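Local coordinates for metallo-beta-lactamase (PDB 5B15), which hydrolyses beta-lactam antibiotics, probably by means of two zinc ions, and here carries a ring-opened carbapenem in its active site, at residues 39-44 with 69-74; 173-178 with 212-217. All coordinates share one frame; numbering follows the deposited sequence.

Contact 1. Residues 39-44 with 69-74. With ZN (zinc ion), chain B; NA (sodium ion), chain E.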
loop_
_atom_site.group_PDB
_atom_site.type_symbol
_atom_site.label_atom_id
_atom_site.label_comp_id
_atom_site.label_asym_id
_atom_site.label_seq_id
_atom_site.Cartn_x
_atom_site.Cartn_y
_atom_site.Cartn_z
ATOM N N LEU A 39 7.206 5.498 6.229
ATOM C CA LEU A 39 5.761 5.598 6.032
ATOM C C LEU A 39 5.431 4.862 4.759
ATOM O O LEU A 39 6.094 5.084 3.729
ATOM C CB LEU A 39 5.370 7.066 5.890
ATOM C CG LEU A 39 3.904 7.335 5.544
ATOM C CD1 LEU A 39 2.974 6.861 6.629
ATOM C CD2 LEU A 39 3.718 8.825 5.285
ATOM N N VAL A 40 4.405 4.007 4.813
ATOM C CA VAL A 40 3.893 3.389 3.607
ATOM C C VAL A 40 2.556 4.011 3.201
ATOM O O VAL A 40 1.587 3.979 4.005
ATOM C CB VAL A 40 3.712 1.858 3.783
ATOM C CG1 VAL A 40 3.325 1.241 2.448
ATOM C CG2 VAL A 40 4.971 1.263 4.344
ATOM N N ASP A 41 2.564 4.655 2.028
ATOM C CA ASP A 41 1.450 5.366 1.424
ATOM C C ASP A 41 1.083 6.665 2.114
ATOM O O ASP A 41 1.468 6.933 3.251
ATOM C CB ASP A 41 0.248 4.444 1.197
ATOM C CG ASP A 41 0.395 3.599 -0.036
ATOM O OD1 ASP A 41 1.278 3.932 -0.888
ATOM O OD2 ASP A 41 -0.400 2.626 -0.191
ATOM N N GLY A 42 0.342 7.504 1.388
ATOM C CA GLY A 42 -0.067 8.843 1.847
ATOM C C GLY A 42 -1.542 9.073 2.011
ATOM O O GLY A 42 -1.942 10.110 2.509
ATOM N N THR A 43 -2.368 8.152 1.533
ATOM C CA THR A 43 -3.816 8.350 1.339
ATOM C C THR A 43 -4.033 9.478 0.341
ATOM O O THR A 43 -3.312 9.565 -0.652
ATOM C CB THR A 43 -4.598 8.461 2.679
ATOM O OG1 THR A 43 -4.535 9.775 3.222
ATOM C CG2 THR A 43 -4.085 7.433 3.680
ATOM N N THR A 44 -5.137 10.218 0.511
ATOM C CA THR A 44 -5.510 11.301 -0.405
ATOM C C THR A 44 -4.792 12.575 -0.053
ATOM O O THR A 44 -4.219 12.680 1.010
ATOM C CB THR A 44 -7.001 11.572 -0.349
ATOM O OG1 THR A 44 -7.319 11.903 0.998
ATOM C CG2 THR A 44 -7.844 10.397 -0.718
ATOM N N LEU A 69 7.082 5.004 1.135
ATOM C CA LEU A 69 6.987 3.919 0.164
ATOM C C LEU A 69 5.619 3.960 -0.458
ATOM O O LEU A 69 4.628 4.046 0.265
ATOM C CB LEU A 69 7.197 2.547 0.856
ATOM C CG LEU A 69 8.442 2.466 1.752
ATOM C CD1 LEU A 69 8.586 1.063 2.312
ATOM C CD2 LEU A 69 9.721 2.931 1.058
ATOM N N SER A 70 5.541 3.924 -1.775
ATOM C CA SER A 70 4.291 3.918 -2.515
ATOM C C SER A 70 3.911 2.530 -2.988
ATOM O O SER A 70 4.739 1.873 -3.644
ATOM C CB SER A 70 4.407 4.864 -3.738
ATOM O OG SER A 70 3.251 4.813 -4.547
ATOM N N THR A 71 2.678 2.106 -2.727
ATOM C CA THR A 71 2.132 0.919 -3.373
ATOM C C THR A 71 1.878 1.217 -4.840
ATOM O O THR A 71 2.515 0.631 -5.742
ATOM C CB THR A 71 0.834 0.434 -2.671
ATOM O OG1 THR A 71 -0.093 1.512 -2.588
ATOM C CG2 THR A 71 1.128 -0.173 -1.313
ATOM N N HIS A 72 0.944 2.109 -5.096
ATOM C CA HIS A 72 0.729 2.533 -6.485
ATOM C C HIS A 72 0.157 3.935 -6.579
ATOM O O HIS A 72 -0.338 4.525 -5.615
ATOM C CB HIS A 72 -0.127 1.494 -7.232
ATOM C CG HIS A 72 -1.583 1.545 -6.917
ATOM N ND1 HIS A 72 -2.153 0.771 -5.937
ATOM C CD2 HIS A 72 -2.580 2.336 -7.398
ATOM C CE1 HIS A 72 -3.453 1.014 -5.893
ATOM N NE2 HIS A 72 -3.744 1.949 -6.778
ATOM N N SER A 73 0.209 4.450 -7.804
ATOM C CA SER A 73 0.117 5.890 -8.093
ATOM C C SER A 73 -1.288 6.288 -8.521
ATOM O O SER A 73 -1.485 6.769 -9.638
ATOM C CB SER A 73 1.168 6.247 -9.102
ATOM O OG SER A 73 1.145 5.372 -10.209
ATOM N N HIS A 74 -2.290 6.065 -7.652
ATOM C CA HIS A 74 -3.629 6.630 -7.822
ATOM C C HIS A 74 -3.931 7.565 -6.661
ATOM O O HIS A 74 -3.338 7.441 -5.572
ATOM C CB HIS A 74 -4.692 5.515 -7.865
ATOM C CG HIS A 74 -4.634 4.684 -9.100
ATOM N ND1 HIS A 74 -5.109 3.398 -9.132
ATOM C CD2 HIS A 74 -4.165 4.942 -10.342
ATOM C CE1 HIS A 74 -4.972 2.909 -10.354
ATOM N NE2 HIS A 74 -4.395 3.827 -11.105
HETATM ZN ZN ZN B . -5.618 2.189 -7.551
HETATM NA NA NA E . 5.243 1.630 -6.383
HETATM O O HOH W 1 0.923 5.268 -3.239
HETATM O O HOH W 2 3.648 3.846 -7.098
HETATM O O HOH W 3 -6.855 2.820 -6.365
#
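L39 opens the contact through its carbonyl O, which accepts a hydrogen bond from L69 N at 2.8 Å; two residues on, D41 N donates to L69 O. Between these two ladder bonds V40 pairs in parallel with L69, in the mixed sheet, and their side chains lie on one face, V40 CG2 4.2 Å from L69 CD1, where W157 of the second sheet also packs. D41, just past the strand, holds the other segment with its carboxylate. This group takes T71 by two bonds, both on the syn side. OD1 receives T71 N at 2.9 Å, from 24° out of the carboxylate plane, while OD2 receives T71 OG1 at 2.7 Å through its syn lone pair. T71 can offer both donors together because OG1 sits between its backbone N and carbonyl carbon (chi1 54°). A water donates to OD1 and to H72 O and accepts from S70 OG. The loop turned in this way carries H72 and H74, whose NE2 and ND1 bind one zinc, in the HxHxDH motif of metallo-beta-lactamases. The bonds to T71 tie the start of the metal-binding loop to the end of strand 37-40; three donors around the buried carboxylate would favour its charged form.

Contact 2. Residues 173-178 with 212-217. With ZN (zinc ion), chain C; DQM ((2~{S},3~{R},4~{S})-2-[(2~{S},3~{R})-1,3-bis(oxidanyl)-1-oxidanylidene-butan-2-yl]-3-methyl-4-[(3~{S},5~{S})-5-[(sulfamoylamino)methyl]pyrrolidin-3-yl]sulfanyl-3,4-dihydro-2~{H}-pyrrole-5-carboxylic acid), chain N.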
loop_
_atom_site.group_PDB
_atom_site.type_symbol
_atom_site.label_atom_id
_atom_site.label_comp_id
_atom_site.label_asym_id
_atom_site.label_seq_id
_atom_site.Cartn_x
_atom_site.Cartn_y
_atom_site.Cartn_z
ATOM N N ALA A 173 -0.019 -4.983 1.308
ATOM C CA ALA A 173 -0.412 -5.583 0.051
ATOM C C ALA A 173 -0.971 -4.505 -0.889
ATOM O O ALA A 173 -1.996 -3.863 -0.585
ATOM C CB ALA A 173 -1.472 -6.657 0.291
ATOM N N ASP A 174 -0.301 -4.296 -2.023
ATOM C CA ASP A 174 -0.844 -3.457 -3.078
ATOM C C ASP A 174 -2.130 -4.039 -3.618
ATOM O O ASP A 174 -2.432 -5.219 -3.432
ATOM C CB ASP A 174 0.170 -3.323 -4.220
ATOM C CG ASP A 174 -0.126 -2.181 -5.172
ATOM O OD1 ASP A 174 -0.917 -1.297 -4.840
ATOM O OD2 ASP A 174 0.443 -2.261 -6.301
ATOM N N SER A 175 -2.924 -3.154 -4.227
ATOM C CA SER A 175 -4.122 -3.604 -4.917
ATOM C C SER A 175 -3.795 -4.505 -6.112
ATOM O O SER A 175 -2.914 -4.191 -6.895
ATOM C CB SER A 175 -4.908 -2.382 -5.345
ATOM O OG SER A 175 -5.180 -1.591 -4.198
ATOM N N LEU A 176 -4.584 -5.576 -6.266
ATOM C CA LEU A 176 -4.457 -6.558 -7.335
ATOM C C LEU A 176 -5.694 -6.588 -8.230
ATOM O O LEU A 176 -6.006 -7.607 -8.803
ATOM C CB LEU A 176 -4.237 -7.944 -6.713
ATOM C CG LEU A 176 -3.038 -8.071 -5.791
ATOM C CD1 LEU A 176 -2.886 -9.462 -5.223
ATOM C CD2 LEU A 176 -1.747 -7.585 -6.411
ATOM N N THR A 177 -6.444 -5.490 -8.241
ATOM C CA THR A 177 -7.767 -5.464 -8.843
ATOM C C THR A 177 -7.811 -5.028 -10.301
ATOM O O THR A 177 -7.286 -3.986 -10.673
ATOM C CB THR A 177 -8.690 -4.525 -8.048
ATOM O OG1 THR A 177 -8.144 -3.205 -8.042
ATOM C CG2 THR A 177 -8.865 -5.028 -6.632
ATOM N N ALA A 178 -8.536 -5.819 -11.086
ATOM C CA ALA A 178 -8.801 -5.549 -12.479
ATOM C C ALA A 178 -10.039 -4.665 -12.590
ATOM O O ALA A 178 -11.175 -5.150 -12.494
ATOM C CB ALA A 178 -9.000 -6.860 -13.217
ATOM N N ILE A 212 -1.750 -6.176 5.633
ATOM C CA ILE A 212 -2.434 -4.892 5.658
ATOM C C ILE A 212 -2.671 -4.507 4.212
ATOM O O ILE A 212 -1.720 -4.239 3.500
ATOM C CB ILE A 212 -1.577 -3.803 6.381
ATOM C CG1 ILE A 212 -1.317 -4.226 7.801
ATOM C CG2 ILE A 212 -2.255 -2.460 6.299
ATOM C CD1 ILE A 212 -0.033 -3.773 8.393
ATOM N N ALA A 213 -3.926 -4.555 3.768
ATOM C CA ALA A 213 -4.239 -4.276 2.362
ATOM C C ALA A 213 -4.419 -2.770 2.150
ATOM O O ALA A 213 -4.924 -2.081 3.027
ATOM C CB ALA A 213 -5.512 -5.011 1.998
ATOM N N ALA A 214 -4.005 -2.275 1.001
ATOM C CA ALA A 214 -4.080 -0.846 0.701
ATOM C C ALA A 214 -5.480 -0.278 0.975
ATOM O O ALA A 214 -5.632 0.818 1.534
ATOM C CB ALA A 214 -3.652 -0.611 -0.746
ATOM N N HIS A 215 -6.514 -1.012 0.544
ATOM C CA HIS A 215 -7.879 -0.779 1.054
ATOM C C HIS A 215 -8.102 -1.731 2.223
ATOM O O HIS A 215 -8.104 -2.939 2.043
ATOM C CB HIS A 215 -8.918 -1.052 -0.049
ATOM C CG HIS A 215 -8.925 -0.019 -1.119
ATOM N ND1 HIS A 215 -9.688 1.127 -1.057
ATOM C CD2 HIS A 215 -8.174 0.094 -2.242
ATOM C CE1 HIS A 215 -9.415 1.896 -2.095
ATOM N NE2 HIS A 215 -8.475 1.309 -2.812
ATOM N N PRO A 216 -8.140 -1.174 3.457
ATOM C CA PRO A 216 -7.982 -2.046 4.634
ATOM C C PRO A 216 -9.019 -3.129 4.757
ATOM O O PRO A 216 -8.775 -4.204 5.301
ATOM C CB PRO A 216 -8.011 -1.052 5.804
ATOM C CG PRO A 216 -8.635 0.213 5.293
ATOM C CD PRO A 216 -8.237 0.231 3.841
ATOM N N GLU A 217 -10.211 -2.848 4.285
ATOM C CA GLU A 217 -11.302 -3.831 4.355
ATOM C C GLU A 217 -11.046 -5.061 3.527
ATOM O O GLU A 217 -11.692 -6.109 3.725
ATOM C CB GLU A 217 -12.650 -3.212 3.937
ATOM C CG GLU A 217 -12.759 -2.701 2.509
ATOM C CD GLU A 217 -12.145 -1.308 2.206
ATOM O OE1 GLU A 217 -11.319 -0.731 2.923
ATOM O OE2 GLU A 217 -12.570 -0.654 1.229
HETATM ZN ZN ZN C . -7.496 2.179 -4.498
HETATM O OAX DQM N . -12.145 4.884 -7.703
HETATM C CAJ DQM N . -11.934 4.045 -6.847
HETATM O OAD DQM N . -12.847 3.799 -5.954
HETATM C CAX DQM N . -10.553 3.443 -6.656
HETATM C CAT DQM N . -9.758 3.575 -7.972
HETATM C CAA DQM N . -9.079 4.951 -8.037
HETATM O OAI DQM N . -8.767 2.546 -8.160
HETATM C CAY DQM N . -10.715 2.053 -6.016
HETATM C CAU DQM N . -11.482 0.909 -6.722
HETATM C CAB DQM N . -11.848 1.167 -8.179
HETATM N NAN DQM N . -9.382 1.507 -5.698
HETATM C CAS DQM N . -9.342 0.275 -5.958
HETATM C CAR DQM N . -8.158 -0.507 -5.627
HETATM O OAE DQM N . -7.085 0.119 -5.232
HETATM O OAH DQM N . -8.200 -1.754 -5.727
HETATM C CAZ DQM N . -10.573 -0.338 -6.576
HETATM S SAQ DQM N . -11.285 -1.717 -5.661
HETATM C CAW DQM N . -11.272 -1.212 -3.962
HETATM C CAM DQM N . -11.494 -2.454 -3.111
HETATM N NAO DQM N . -12.684 -2.187 -2.308
HETATM C CAV DQM N . -12.806 -0.718 -2.163
HETATM C CAK DQM N . -12.325 -0.187 -3.525
HETATM C CAL DQM N . -14.240 -0.373 -1.757
HETATM N NAP DQM N . -15.167 -1.542 -1.743
HETATM S SBA DQM N . -15.290 -2.478 -0.394
HETATM O OAF DQM N . -16.485 -3.310 -0.421
HETATM O OAG DQM N . -14.082 -3.272 -0.254
HETATM N NAC DQM N . -15.564 -1.520 0.881
HETATM O O HOH W 4 -6.222 -3.011 -1.723
HETATM O O HOH W 3 -6.855 2.820 -6.365
#
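A173 and A213 pair in parallel with their CA atoms 4.7 Å apart, A173 N bonding to I212 O and A214 N to A173 O (3.0 Å), where strands 166-173 and 210-213 end side by side. This is the second sheet of the alpha-beta/beta-alpha sandwich of the metallo-beta-lactamase fold, and, as is usual there, the loops leaving its strands supply the active site. A214 turns its CB toward the opposite segment, against A173 O and S175 OG. Beyond it H215 reaches the second zinc with NE2 at 2.1 Å, and D76 and H77 complete the protein's share of that site. Two unlike neighbours meet the imidazole: CAW of the bound carbapenem product lies 3.7 Å above the plane, over the ring centre, whereas S175 OG, in the conformer described here, one of two modelled for S175, stands at the edge in the ring plane, 4.0 Å from H215 CD2. A water in the same plane donates to S175 OG of this conformer and accepts from H215 N, joining the two segments where their side chains make no direct bond.

The ligand's dihydropyrrole nitrogen NAN and carboxylate oxygen OAE both bind this zinc. On the protein side T177 OG1 donates to DQM OAH, and S175 OG, in the same conformer, donates to DQM OAE at 2.8 Å. With chi1 at -56°, that OG lies anti to its carbonyl carbon, within range of the carboxylate and the water alike. In this state OAE is shared by metal and serine while threonine engages OAH, and the carboxylate is gripped through both oxygens. Farther along the ligand, E217 meets its sulfamoyl end, with E217 CG 3.1 Å from DQM OAG.

Contact 1 closes before contact 2 opens along the chain, and their centres lie 11 Å apart; each sits at strand ends of a different sheet, and the loops leaving them meet at the zinc site. Contact 1 belongs to the seven-stranded sheet, at strands 37-40 and 65-69; contact 2 belongs to the five-stranded one, at 166-173 and 210-213. They meet where H72 ND1 and D174 OD1, 2.6 Å apart, probably share a hydrogen bond, a second-shell link that would orient the zinc-binding imidazole. One water is bound to both zinc ions, that of H72 and H74 and that of H215. The pair illustrates how two sheets, each sending loops from its strand ends, jointly build a dinuclear site.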